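Local coordinates for protein nickel-dependent hydrogenase large subunit (Allochromatium vinosum, PDB 3MYR) that is the large subunit of a heterodimeric nickel-iron hydrogenase, which carries the Ni-Fe centre that oxidises molecular hydrogen and passes the electrons to an acceptor, at residues H16-A21 with P362-L367; Q30-G35 with G515-R520; V328-Y333 with D371-L376. All coordinates share one frame; numbering follows the deposited sequence.

Contact 1. Residues H16-A21 with P362-L367; sequences HLRIEA and PPYKQL
Arg18 and Glu20 reach from strand 17-24 to the loop that carries Tyr364 and Leu367. The two strand residues lie two positions apart, so their side chains leave the same side of the strand. Arg18 has CG anti to the backbone N (chi1 160°), and Glu20 has CG beside its own backbone N. From there both chains run extended, which brings the guanidinium and the carboxylate together beside the loop. The guanidinium meets the carboxylate side-on. NE and NH2 both give hydrogen bonds to Glu20 OE1, and Arg18 NE lies 2.6 Å from Glu20 OE1 in a salt bridge. Both bonds arrive on the anti side of that oxygen. The syn lone pair of Glu20 OE1 takes the backbone N of Leu367, at 2.8 Å and nearly straight (167°). Three donors therefore grip one oxygen.

Tyr364 covers the guanidinium from one side: its CE2 sits over the centre of that face, 3.5 Å from Arg18 CZ. The ring and guanidinium planes are 63° apart, so this is not a parallel stack. Arg18 NH2 comes within 2.8 Å of Lys365 O near the guanidinium plane. A water links Arg18 NH1 to Tyr364 O. Leu367 covers the aliphatic part, with CD1 3.5 Å from Arg18 CD.

The outer atoms have further partners. Arg18 NH1 forms a salt bridge with Asp8, and Glu20 OE2 forms one with Arg4. Tyr364 also packs on Thr87 of the small subunit. The loop is thus joined to the N-terminal sheet beside the subunit interface. The chemistry is that of a buried charge network: the opposite charges would largely offset each other, and the shared carboxylate oxygen fixes the peptide N-H of Leu367.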
loop_
_atom_site.group_PDB
_atom_site.type_symbol
_atom_site.label_atom_id
_atom_site.label_comp_id
_atom_site.label_asym_id
_atom_site.label_seq_id
_atom_site.Cartn_x
_atom_site.Cartn_y
_atom_site.Cartn_z
ATOM N N HIS B 16 -2.732 -10.921 -2.032
ATOM C CA HIS B 16 -3.289 -12.267 -2.142
ATOM C C HIS B 16 -2.496 -13.273 -1.338
ATOM O O HIS B 16 -1.444 -13.720 -1.789
ATOM C CB HIS B 16 -3.337 -12.679 -3.633
ATOM C CG HIS B 16 -4.378 -11.922 -4.390
ATOM N ND1 HIS B 16 -4.073 -10.902 -5.279
ATOM C CD2 HIS B 16 -5.720 -11.910 -4.254
ATOM C CE1 HIS B 16 -5.196 -10.393 -5.765
ATOM N NE2 HIS B 16 -6.205 -10.965 -5.129
ATOM N N LEU B 17 -2.995 -13.612 -0.158
ATOM C CA LEU B 17 -2.266 -14.425 0.782
ATOM C C LEU B 17 -3.122 -15.613 1.193
ATOM O O LEU B 17 -4.290 -15.485 1.523
ATOM C CB LEU B 17 -1.835 -13.629 2.006
ATOM C CG LEU B 17 -1.054 -14.340 3.153
ATOM C CD1 LEU B 17 0.390 -14.748 2.768
ATOM C CD2 LEU B 17 -0.982 -13.448 4.449
ATOM N N ARG B 18 -2.470 -16.764 1.224
ATOM C CA ARG B 18 -3.085 -18.018 1.665
ATOM C C ARG B 18 -2.210 -18.515 2.860
ATOM O O ARG B 18 -0.958 -18.464 2.768
ATOM C CB ARG B 18 -3.073 -19.052 0.503
ATOM C CG ARG B 18 -3.236 -20.551 0.963
ATOM C CD ARG B 18 -3.208 -21.418 -0.277
ATOM N NE ARG B 18 -3.749 -22.763 -0.061
ATOM C CZ ARG B 18 -4.943 -23.195 -0.456
ATOM N NH1 ARG B 18 -5.771 -22.372 -1.107
ATOM N NH2 ARG B 18 -5.285 -24.478 -0.240
ATOM N N ILE B 19 -2.850 -18.893 3.971
ATOM C CA ILE B 19 -2.178 -19.579 5.081
ATOM C C ILE B 19 -2.670 -21.013 5.153
ATOM O O ILE B 19 -3.901 -21.251 5.083
ATOM C CB ILE B 19 -2.485 -18.882 6.440
ATOM C CG1 ILE B 19 -2.031 -17.406 6.414
ATOM C CG2 ILE B 19 -1.831 -19.659 7.626
ATOM C CD1 ILE B 19 -0.540 -17.248 6.362
ATOM N N GLU B 20 -1.727 -21.978 5.261
ATOM C CA GLU B 20 -2.090 -23.358 5.597
ATOM C C GLU B 20 -1.446 -23.678 6.934
ATOM O O GLU B 20 -0.339 -23.195 7.226
ATOM C CB GLU B 20 -1.639 -24.310 4.483
ATOM C CG GLU B 20 -2.448 -24.024 3.192
ATOM C CD GLU B 20 -2.258 -25.086 2.084
ATOM O OE1 GLU B 20 -2.840 -24.942 0.962
ATOM O OE2 GLU B 20 -1.527 -26.055 2.340
ATOM N N ALA B 21 -2.160 -24.420 7.782
ATOM C CA ALA B 21 -1.660 -24.746 9.113
ATOM C C ALA B 21 -1.872 -26.253 9.380
ATOM O O ALA B 21 -2.990 -26.786 9.225
ATOM C CB ALA B 21 -2.389 -23.922 10.160
ATOM N N PRO B 362 -4.971 -25.210 -10.461
ATOM C CA PRO B 362 -6.328 -24.875 -10.027
ATOM C C PRO B 362 -7.330 -25.748 -10.742
ATOM O O PRO B 362 -7.123 -26.063 -11.891
ATOM C CB PRO B 362 -6.501 -23.467 -10.554
ATOM C CG PRO B 362 -5.055 -22.873 -10.468
ATOM C CD PRO B 362 -4.242 -24.033 -10.977
ATOM N N PRO B 363 -8.462 -26.090 -10.113
ATOM C CA PRO B 363 -8.898 -25.759 -8.754
ATOM C C PRO B 363 -8.154 -26.700 -7.765
ATOM O O PRO B 363 -8.034 -27.864 -8.051
ATOM C CB PRO B 363 -10.414 -26.061 -8.791
ATOM C CG PRO B 363 -10.528 -27.197 -9.813
ATOM C CD PRO B 363 -9.495 -26.841 -10.874
ATOM N N TYR B 364 -7.567 -26.182 -6.689
ATOM C CA TYR B 364 -6.944 -27.081 -5.737
ATOM C C TYR B 364 -7.406 -26.753 -4.333
ATOM O O TYR B 364 -7.896 -25.650 -4.094
ATOM C CB TYR B 364 -5.448 -26.933 -5.833
ATOM C CG TYR B 364 -4.913 -25.545 -5.459
ATOM C CD1 TYR B 364 -4.487 -24.639 -6.463
ATOM C CD2 TYR B 364 -4.789 -25.154 -4.117
ATOM C CE1 TYR B 364 -3.905 -23.427 -6.133
ATOM C CE2 TYR B 364 -4.215 -23.909 -3.781
ATOM C CZ TYR B 364 -3.793 -23.046 -4.793
ATOM O OH TYR B 364 -3.226 -21.800 -4.500
ATOM N N LYS B 365 -7.259 -27.709 -3.420
ATOM C CA LYS B 365 -7.650 -27.540 -2.017
ATOM C C LYS B 365 -6.423 -27.437 -1.097
ATOM O O LYS B 365 -6.538 -26.959 0.022
ATOM C CB LYS B 365 -8.554 -28.720 -1.539
ATOM C CG LYS B 365 -9.805 -28.985 -2.389
ATOM C CD LYS B 365 -10.698 -27.728 -2.482
ATOM C CE LYS B 365 -11.901 -27.810 -1.498
ATOM N NZ LYS B 365 -12.609 -26.478 -1.264
ATOM N N GLN B 366 -5.270 -27.912 -1.548
ATOM C CA GLN B 366 -4.044 -27.901 -0.721
ATOM C C GLN B 366 -2.845 -27.525 -1.573
ATOM O O GLN B 366 -2.666 -28.086 -2.639
ATOM C CB GLN B 366 -3.705 -29.301 -0.197
ATOM C CG GLN B 366 -4.682 -29.859 0.788
ATOM C CD GLN B 366 -4.187 -29.683 2.226
ATOM O OE1 GLN B 366 -3.095 -30.235 2.616
ATOM N NE2 GLN B 366 -4.982 -28.963 3.027
ATOM N N LEU B 367 -1.961 -26.687 -1.051
ATOM C CA LEU B 367 -0.637 -26.562 -1.660
ATOM C C LEU B 367 0.176 -27.857 -1.566
ATOM O O LEU B 367 -0.088 -28.717 -0.739
ATOM C CB LEU B 367 0.145 -25.470 -0.972
ATOM C CG LEU B 367 -0.464 -24.083 -1.260
ATOM C CD1 LEU B 367 -0.184 -23.129 -0.069
ATOM C CD2 LEU B 367 -0.027 -23.467 -2.535
HETATM O O HOH W 1 -8.014 -24.041 -1.822
#

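Contact 2. Residues Q30-G35 with G515-R520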
loop_
_atom_site.group_PDB
_atom_site.type_symbol
_atom_site.label_atom_id
_atom_site.label_comp_id
_atom_site.label_asym_id
_atom_site.label_seq_id
_atom_site.Cartn_x
_atom_site.Cartn_y
_atom_site.Cartn_z
ATOM N N GLN B 30 2.614 -26.624 12.457
ATOM C CA GLN B 30 3.414 -25.984 11.388
ATOM C C GLN B 30 2.507 -25.040 10.616
ATOM O O GLN B 30 1.336 -25.371 10.343
ATOM C CB GLN B 30 4.015 -26.989 10.391
ATOM C CG GLN B 30 5.133 -27.952 10.891
ATOM C CD GLN B 30 6.517 -27.269 11.099
ATOM O OE1 GLN B 30 6.860 -26.896 12.239
ATOM N NE2 GLN B 30 7.325 -27.145 10.021
ATOM N N ALA B 31 3.041 -23.883 10.239
ATOM C CA ALA B 31 2.306 -22.957 9.389
ATOM C C ALA B 31 3.073 -22.707 8.067
ATOM O O ALA B 31 4.322 -22.725 8.023
ATOM C CB ALA B 31 2.068 -21.642 10.141
ATOM N N TYR B 32 2.316 -22.433 7.005
ATOM C CA TYR B 32 2.885 -22.155 5.676
ATOM C C TYR B 32 2.215 -20.890 5.131
ATOM O O TYR B 32 0.978 -20.741 5.237
ATOM C CB TYR B 32 2.684 -23.328 4.701
ATOM C CG TYR B 32 3.255 -24.590 5.247
ATOM C CD1 TYR B 32 4.547 -25.021 4.874
ATOM C CD2 TYR B 32 2.537 -25.348 6.174
ATOM C CE1 TYR B 32 5.096 -26.164 5.416
ATOM C CE2 TYR B 32 3.084 -26.529 6.721
ATOM C CZ TYR B 32 4.369 -26.904 6.342
ATOM O OH TYR B 32 4.921 -28.078 6.847
ATOM N N SER B 33 3.065 -19.957 4.664
ATOM C CA SER B 33 2.660 -18.652 4.132
ATOM C C SER B 33 2.873 -18.680 2.599
ATOM O O SER B 33 3.980 -18.977 2.110
ATOM C CB SER B 33 3.544 -17.550 4.723
ATOM O OG SER B 33 3.175 -16.318 4.104
ATOM N N SER B 34 1.808 -18.425 1.846
ATOM C CA SER B 34 1.841 -18.513 0.409
ATOM C C SER B 34 1.229 -17.290 -0.271
ATOM O O SER B 34 0.054 -17.011 -0.076
ATOM C CB SER B 34 1.024 -19.726 -0.020
ATOM O OG SER B 34 0.972 -19.733 -1.448
ATOM N N GLY B 35 2.020 -16.586 -1.083
ATOM C CA GLY B 35 1.557 -15.443 -1.932
ATOM C C GLY B 35 1.049 -15.984 -3.268
ATOM O O GLY B 35 1.769 -16.736 -3.919
ATOM N N GLY B 515 7.709 -14.405 3.500
ATOM C CA GLY B 515 8.346 -15.306 2.532
ATOM C C GLY B 515 8.428 -16.708 3.127
ATOM O O GLY B 515 8.325 -16.885 4.350
ATOM N N PRO B 516 8.603 -17.723 2.278
ATOM C CA PRO B 516 8.429 -19.083 2.811
ATOM C C PRO B 516 9.747 -19.626 3.363
ATOM O O PRO B 516 10.701 -18.857 3.645
ATOM C CB PRO B 516 7.974 -19.887 1.561
ATOM C CG PRO B 516 8.844 -19.239 0.453
ATOM C CD PRO B 516 8.781 -17.709 0.800
ATOM N N ARG B 517 9.787 -20.942 3.532
ATOM C CA ARG B 517 10.972 -21.638 4.048
ATOM C C ARG B 517 12.117 -21.606 3.066
ATOM O O ARG B 517 11.893 -21.418 1.875
ATOM C CB ARG B 517 10.640 -23.066 4.393
ATOM C CG ARG B 517 9.864 -23.225 5.700
ATOM C CD ARG B 517 9.020 -24.551 5.734
ATOM N NE ARG B 517 8.400 -24.795 7.066
ATOM C CZ ARG B 517 7.337 -24.133 7.560
ATOM N NH1 ARG B 517 6.719 -23.214 6.831
ATOM N NH2 ARG B 517 6.859 -24.412 8.790
ATOM N N ASP B 518 13.336 -21.832 3.587
ATOM C CA ASP B 518 14.567 -21.889 2.799
ATOM C C ASP B 518 15.066 -23.337 2.776
ATOM O O ASP B 518 14.323 -24.255 3.127
ATOM C CB ASP B 518 15.663 -20.935 3.366
ATOM C CG ASP B 518 16.107 -21.319 4.786
ATOM O OD1 ASP B 518 15.907 -22.490 5.206
ATOM O OD2 ASP B 518 16.584 -20.434 5.532
ATOM N N GLY B 519 16.283 -23.563 2.297
ATOM C CA GLY B 519 16.787 -24.957 2.134
ATOM C C GLY B 519 17.044 -25.734 3.419
ATOM O O GLY B 519 17.191 -26.951 3.377
ATOM N N ARG B 520 17.120 -25.025 4.552
ATOM C CA ARG B 520 17.365 -25.649 5.862
ATOM C C ARG B 520 16.014 -25.886 6.558
ATOM O O ARG B 520 15.984 -26.187 7.752
ATOM C CB ARG B 520 18.269 -24.750 6.761
ATOM C CG ARG B 520 19.755 -24.492 6.300
ATOM C CD ARG B 520 19.893 -24.035 4.765
ATOM N NE ARG B 520 20.321 -22.623 4.566
ATOM C CZ ARG B 520 19.962 -21.783 3.568
ATOM N NH1 ARG B 520 20.421 -20.534 3.643
ATOM N NH2 ARG B 520 19.124 -22.131 2.548
#
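Arg517 meets the strand 27-35 through the carbonyl of Ala31 and the ring of Tyr32. Its NH1 gives a hydrogen bond to Ala31 O at 2.7 Å, in the carbonyl plane. A second, weak bond to Ala31 O comes from NH2 at 3.1 Å. One backbone oxygen is thus shared by two nitrogens of the same guanidinium. Arg517 NH1 also forms a salt bridge with Glu527 of helix 525-531.

The guanidinium lies flat on Tyr32. The planes are 26° apart and the centres 4.2 Å apart. This is also an off-centre cation-pi contact, with Tyr32 CE1 over one guanidinium face toward the rim. The extended chain of Arg517 carries the guanidinium across to Ala31 O and the Tyr32 ring.

Other polar groups are satisfied nearby. Ser33 OG bonds to Ala514 O at the end of helix 509-514, and Arg517 N to Tyr373 OH. Ala31 N gives a hydrogen bond to Gln531 OE1 and Ser33 N one to Glu527 OE1. Asp518 OD1 accepts from Arg520 N in an Asx turn.

An alanine here removes the guanidinium, and would probably leave Ala31 O without these two donors, the Tyr32 ring without its stacking partner and Glu527 OE2 without this positive mate. The chemistry implies a buried cation held by a carboxylate, a carbonyl and an aromatic face, which joins strand 27-35 to the loop after helix 509-514.

Contact 3. Residues V328-Y333 with D371-L376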
loop_
_atom_site.group_PDB
_atom_site.type_symbol
_atom_site.label_atom_id
_atom_site.label_comp_id
_atom_site.label_asym_id
_atom_site.label_seq_id
_atom_site.Cartn_x
_atom_site.Cartn_y
_atom_site.Cartn_z
ATOM N N VAL B 328 15.065 -19.598 -3.140
ATOM C CA VAL B 328 13.891 -20.053 -3.834
ATOM C C VAL B 328 13.650 -21.558 -3.634
ATOM O O VAL B 328 12.906 -22.158 -4.385
ATOM C CB VAL B 328 13.864 -19.660 -5.283
ATOM C CG1 VAL B 328 13.912 -18.112 -5.419
ATOM C CG2 VAL B 328 15.032 -20.360 -6.094
ATOM N N ASN B 329 14.232 -22.134 -2.582
ATOM C CA ASN B 329 14.062 -23.580 -2.327
ATOM C C ASN B 329 12.581 -23.925 -2.204
ATOM O O ASN B 329 12.246 -25.068 -2.396
ATOM C CB ASN B 329 14.653 -23.982 -0.981
ATOM C CG ASN B 329 16.051 -23.453 -0.771
ATOM O OD1 ASN B 329 16.220 -22.313 -0.336
ATOM N ND2 ASN B 329 17.063 -24.319 -0.977
ATOM N N HIS B 330 11.732 -22.969 -1.762
ATOM C CA HIS B 330 10.276 -23.227 -1.648
ATOM C C HIS B 330 9.433 -22.127 -2.319
ATOM O O HIS B 330 8.340 -21.826 -1.856
ATOM C CB HIS B 330 9.867 -23.373 -0.184
ATOM C CG HIS B 330 10.286 -24.683 0.410
ATOM N ND1 HIS B 330 11.394 -24.818 1.223
ATOM C CD2 HIS B 330 9.786 -25.935 0.235
ATOM C CE1 HIS B 330 11.516 -26.091 1.588
ATOM N NE2 HIS B 330 10.551 -26.784 1.011
ATOM N N SER B 331 9.933 -21.601 -3.456
ATOM C CA SER B 331 9.303 -20.507 -4.203
ATOM C C SER B 331 9.197 -20.946 -5.655
ATOM O O SER B 331 9.989 -21.774 -6.122
ATOM C CB SER B 331 10.158 -19.233 -4.130
ATOM O OG SER B 331 10.444 -18.925 -2.755
ATOM N N TRP B 332 8.235 -20.361 -6.371
ATOM C CA TRP B 332 7.946 -20.738 -7.747
ATOM C C TRP B 332 8.824 -20.040 -8.782
ATOM O O TRP B 332 8.308 -19.340 -9.670
ATOM C CB TRP B 332 6.467 -20.501 -7.985
ATOM C CG TRP B 332 5.626 -21.466 -7.212
ATOM C CD1 TRP B 332 5.815 -22.818 -7.117
ATOM C CD2 TRP B 332 4.409 -21.182 -6.497
ATOM N NE1 TRP B 332 4.812 -23.397 -6.373
ATOM C CE2 TRP B 332 3.934 -22.423 -5.970
ATOM C CE3 TRP B 332 3.639 -20.020 -6.317
ATOM C CZ2 TRP B 332 2.724 -22.534 -5.222
ATOM C CZ3 TRP B 332 2.426 -20.114 -5.541
ATOM C CH2 TRP B 332 1.987 -21.372 -5.023
ATOM N N TYR B 333 10.144 -20.230 -8.667
ATOM C CA TYR B 333 11.126 -19.540 -9.470
ATOM C C TYR B 333 12.206 -20.564 -9.870
ATOM O O TYR B 333 12.414 -21.637 -9.198
ATOM C CB TYR B 333 11.806 -18.384 -8.698
ATOM C CG TYR B 333 10.854 -17.238 -8.396
ATOM C CD1 TYR B 333 10.171 -17.180 -7.158
ATOM C CD2 TYR B 333 10.572 -16.264 -9.367
ATOM C CE1 TYR B 333 9.253 -16.174 -6.891
ATOM C CE2 TYR B 333 9.641 -15.254 -9.116
ATOM C CZ TYR B 333 8.960 -15.234 -7.883
ATOM O OH TYR B 333 8.057 -14.216 -7.574
ATOM N N ASP B 371 7.990 -28.623 -2.238
ATOM C CA ASP B 371 8.913 -27.788 -3.058
ATOM C C ASP B 371 8.400 -26.305 -3.063
ATOM O O ASP B 371 8.180 -25.726 -1.997
ATOM C CB ASP B 371 9.056 -28.391 -4.483
ATOM C CG ASP B 371 10.251 -27.813 -5.299
ATOM O OD1 ASP B 371 11.338 -27.502 -4.740
ATOM O OD2 ASP B 371 10.110 -27.735 -6.544
ATOM N N GLY B 372 8.240 -25.682 -4.221
ATOM C CA GLY B 372 7.711 -24.296 -4.231
ATOM C C GLY B 372 6.278 -24.258 -3.718
ATOM O O GLY B 372 5.427 -25.114 -4.083
ATOM N N TYR B 373 5.984 -23.295 -2.843
ATOM C CA TYR B 373 4.606 -23.139 -2.383
ATOM C C TYR B 373 4.172 -21.659 -2.277
ATOM O O TYR B 373 3.136 -21.324 -1.623
ATOM C CB TYR B 373 4.355 -23.959 -1.069
ATOM C CG TYR B 373 5.122 -23.502 0.204
ATOM C CD1 TYR B 373 6.244 -24.199 0.666
ATOM C CD2 TYR B 373 4.684 -22.382 0.943
ATOM C CE1 TYR B 373 6.907 -23.805 1.857
ATOM C CE2 TYR B 373 5.315 -21.968 2.110
ATOM C CZ TYR B 373 6.443 -22.696 2.545
ATOM O OH TYR B 373 7.088 -22.279 3.649
ATOM N N SER B 374 4.941 -20.767 -2.930
ATOM C CA SER B 374 4.699 -19.362 -2.852
ATOM C C SER B 374 5.324 -18.588 -4.011
ATOM O O SER B 374 6.367 -18.973 -4.534
ATOM C CB SER B 374 5.264 -18.783 -1.507
ATOM O OG SER B 374 4.939 -17.343 -1.387
ATOM N N TRP B 375 4.714 -17.438 -4.351
ATOM C CA TRP B 375 5.293 -16.514 -5.293
ATOM C C TRP B 375 6.268 -15.594 -4.592
ATOM O O TRP B 375 6.956 -14.861 -5.283
ATOM C CB TRP B 375 4.268 -15.692 -6.100
ATOM C CG TRP B 375 3.591 -16.491 -7.187
ATOM C CD1 TRP B 375 2.272 -16.850 -7.243
ATOM C CD2 TRP B 375 4.187 -16.960 -8.384
ATOM N NE1 TRP B 375 2.013 -17.567 -8.390
ATOM C CE2 TRP B 375 3.193 -17.688 -9.091
ATOM C CE3 TRP B 375 5.512 -16.945 -8.883
ATOM C CZ2 TRP B 375 3.444 -18.288 -10.342
ATOM C CZ3 TRP B 375 5.750 -17.526 -10.152
ATOM C CH2 TRP B 375 4.735 -18.217 -10.841
ATOM N N LEU B 376 6.391 -15.689 -3.266
ATOM C CA LEU B 376 7.442 -14.908 -2.559
ATOM C C LEU B 376 8.769 -15.622 -2.593
ATOM O O LEU B 376 8.821 -16.823 -2.292
ATOM C CB LEU B 376 7.094 -14.585 -1.070
ATOM C CG LEU B 376 5.945 -13.545 -0.875
ATOM C CD1 LEU B 376 4.551 -14.182 -1.248
ATOM C CD2 LEU B 376 5.967 -13.207 0.633
#
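Trp332, Tyr333 and Trp375 form an aromatic cluster between two loop segments, and Trp332 is the centre of an inverse gamma turn. The edge of Trp332 points at the face of Trp375, with planes at 68°. Trp332 CB lies over the six-membered ring of Trp375, 3.9 Å from its centroid, as a CH-pi contact. Trp375 in turn sets its edge toward the face of Tyr333. The backbone of Tyr373 and Ser374 covers one face of Trp332.

Hydrogen bonds join the two segments behind the rings. Tyr373 N bonds to His330 O, and Trp332 N to Ser374 O at 3.0 Å. Ser331 OG gives its proton to Leu376 O at 2.7 Å. Gly372 packs so closely on Ser331 and Trp332 that a CB there would clash.

Further out, two side chains are positioned by bonds of their own. Ser374 OG accepts from Leu376 N in an ST turn and from Gly35 N. Trp375 NE1 bonds to Gly84 O of the small subunit. The side chain of Tyr333 lies about 7 Å from the bound magnesium ion. Its OH donates to Trp375 O at 2.6 Å, in the carbonyl plane.

How the contacts relate
After strand 5-7 the chain forms strands 17-24 and 27-35, neighbours in one antiparallel sheet. Contact 1 closes a long loop from strand 17-24 to 362-367. Contact 2 closes a longer one from strand 27-35 to 515-520. These two loops cross, because their segments alternate. Contact 3 closes a short loop from 328-333 to 371-376. It nests inside the loop of contact 2 and crosses contact 1. The contacts also touch: Leu367 packs on Trp332, and Ser34 OG lies 2.7 Å from Tyr373 O. Together they tie the N-terminal sheet to the long loop before strand 378-381 and to the loop after helix 509-514.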